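Local structure of UDP-glucose:anthocyanidin 3-O-glucosyltransferase (Clitoria ternatea, 4REL) at residues N3-A8 with P33-S38. The protein is a plant glycosyltransferase of the GT-B fold, built from two domains that each contain a parallel beta sheet flanked by helices. Sequence-based numbering, arbitrary orientation.
With ACT (acetate ion), chain G.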
# COMPACT_ATOMS: atom_id res chain seq x y z
N ASN A 3 -29.99 -18.46 2.92
CA ASN A 3 -29.07 -17.34 3.08
C ASN A 3 -29.01 -16.58 1.76
O ASN A 3 -28.74 -17.16 0.71
CB ASN A 3 -27.67 -17.79 3.50
CG ASN A 3 -26.73 -16.61 3.77
OD1 ASN A 3 -26.41 -15.84 2.87
ND2 ASN A 3 -26.27 -16.48 5.01
N LYS A 4 -29.28 -15.28 1.82
CA LYS A 4 -29.28 -14.47 0.62
C LYS A 4 -28.26 -13.35 0.73
O LYS A 4 -28.33 -12.39 -0.03
CB LYS A 4 -30.67 -13.89 0.36
CG LYS A 4 -31.76 -14.94 0.21
CD LYS A 4 -33.06 -14.33 -0.33
CE LYS A 4 -34.10 -15.42 -0.64
NZ LYS A 4 -35.44 -14.84 -1.00
N GLN A 5 -27.32 -13.46 1.68
CA GLN A 5 -26.28 -12.44 1.84
C GLN A 5 -25.34 -12.46 0.64
O GLN A 5 -24.84 -13.52 0.23
CB GLN A 5 -25.48 -12.64 3.13
CG GLN A 5 -26.32 -12.57 4.42
CD GLN A 5 -27.30 -11.42 4.41
OE1 GLN A 5 -28.47 -11.59 4.07
NE2 GLN A 5 -26.83 -10.24 4.79
N HIS A 6 -25.11 -11.29 0.06
CA HIS A 6 -24.36 -11.20 -1.19
C HIS A 6 -23.58 -9.91 -1.24
O HIS A 6 -24.15 -8.83 -1.40
CB HIS A 6 -25.32 -11.30 -2.38
CG HIS A 6 -24.64 -11.18 -3.72
ND1 HIS A 6 -25.35 -10.95 -4.88
CD2 HIS A 6 -23.34 -11.31 -4.08
CE1 HIS A 6 -24.50 -10.89 -5.90
NE2 HIS A 6 -23.28 -11.11 -5.44
N VAL A 7 -22.26 -10.02 -1.11
CA VAL A 7 -21.38 -8.87 -1.05
C VAL A 7 -20.75 -8.66 -2.43
O VAL A 7 -20.18 -9.60 -3.01
CB VAL A 7 -20.27 -9.08 -0.01
CG1 VAL A 7 -19.37 -7.86 0.09
CG2 VAL A 7 -20.90 -9.39 1.34
N ALA A 8 -20.87 -7.45 -2.97
CA ALA A 8 -20.19 -7.13 -4.21
C ALA A 8 -18.95 -6.35 -3.83
O ALA A 8 -19.01 -5.48 -2.96
CB ALA A 8 -21.08 -6.30 -5.12
N PRO A 33 -18.92 -18.96 4.85
CA PRO A 33 -19.04 -19.74 3.62
C PRO A 33 -20.46 -19.80 3.04
O PRO A 33 -20.61 -20.21 1.90
CB PRO A 33 -18.57 -21.13 4.05
CG PRO A 33 -18.84 -21.18 5.51
CD PRO A 33 -18.56 -19.79 6.01
N ASN A 34 -21.47 -19.41 3.81
CA ASN A 34 -22.84 -19.36 3.31
C ASN A 34 -23.19 -18.06 2.59
O ASN A 34 -24.30 -17.88 2.09
CB ASN A 34 -23.84 -19.65 4.44
CG ASN A 34 -23.96 -18.50 5.46
OD1 ASN A 34 -24.93 -18.46 6.22
ND2 ASN A 34 -22.98 -17.59 5.49
N THR A 35 -22.22 -17.14 2.54
CA THR A 35 -22.43 -15.82 1.96
C THR A 35 -21.70 -15.75 0.62
O THR A 35 -20.60 -16.29 0.49
CB THR A 35 -21.88 -14.74 2.90
OG1 THR A 35 -22.67 -14.73 4.10
CG2 THR A 35 -21.94 -13.36 2.26
N SER A 36 -22.32 -15.10 -0.37
CA SER A 36 -21.73 -14.95 -1.70
C SER A 36 -20.87 -13.71 -1.74
O SER A 36 -21.28 -12.65 -1.26
CB SER A 36 -22.83 -14.79 -2.75
OG SER A 36 -23.66 -15.95 -2.77
N PHE A 37 -19.68 -13.84 -2.33
CA PHE A 37 -18.78 -12.72 -2.53
C PHE A 37 -18.48 -12.59 -4.02
O PHE A 37 -17.95 -13.51 -4.64
CB PHE A 37 -17.49 -12.90 -1.71
CG PHE A 37 -17.71 -12.86 -0.22
CD1 PHE A 37 -17.51 -11.68 0.49
CD2 PHE A 37 -18.18 -13.98 0.46
CE1 PHE A 37 -17.73 -11.63 1.87
CE2 PHE A 37 -18.41 -13.93 1.84
CZ PHE A 37 -18.18 -12.75 2.54
N SER A 38 -18.82 -11.44 -4.58
CA SER A 38 -18.69 -11.23 -6.02
C SER A 38 -17.64 -10.17 -6.26
O SER A 38 -17.86 -8.99 -5.98
CB SER A 38 -20.04 -10.83 -6.62
OG SER A 38 -20.98 -11.91 -6.56
C ACT G . -22.04 -19.30 -2.24
O ACT G . -22.27 -18.23 -2.84
OXT ACT G . -21.63 -20.32 -2.85
CH3 ACT G . -22.40 -19.41 -0.78
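His6 reaches across to Ser38, two residues beyond its strand neighbour Ser36, and the two side chains hydrogen-bond through NE2 and OG at 2.7 Å. CG stands anti to the backbone N (chi1 178°), with the Ser36 carbonyl oxygen near the plane of the ring at its edge and CD2 packed 3.8 Å from Ser36 CB. Histidine suits this place because ND1 serves a second partner, the backbone O of Gln106, so both ring nitrogens are occupied in a buried setting beside helix 89-104; the ring comes edge-on to the neighbouring strand, and small serines allow that approach.

Alongside, the backbones pair as parallel strands: Val7 N donates to Ser36 O at 2.8 Å, Ser38 N to Val7 O, and Ser36 N to Gln5 O. Val7 and Phe37 occupy the other face, lying side by side and pointing the same way, with Val7 CB 3.8 Å from Phe37 CD1 and CG2 reaching CE1. Beta-branched valine is at home in a strand, and the phenyl ring carries the apolar surface on to Val25 and Leu28 of helix 18-31.

Where the segments diverge, before the strands begin, Asn3 crosses Asn34 at about a right angle, their amide planes 56° apart. Asn3 OD1 accepts from Gln5 N at 2.8 Å, an Asx turn leading into the strand. Ser36 OG has one proton and two nearby acceptors, Gln106 OE1 and, at 2.7 Å, an O of a probably crystallisation-derived acetate; which receives it is unsettled.

Strands 6-10 and 36-42, joined through helix 18-31 as a beta-alpha-beta unit, are thus sheet neighbours in the Rossmann-like N-terminal domain, greasy toward that helix, while on the opposite face His6 and Ser38 pair and His6 ND1 and Ser36 OG find partners at Gln106.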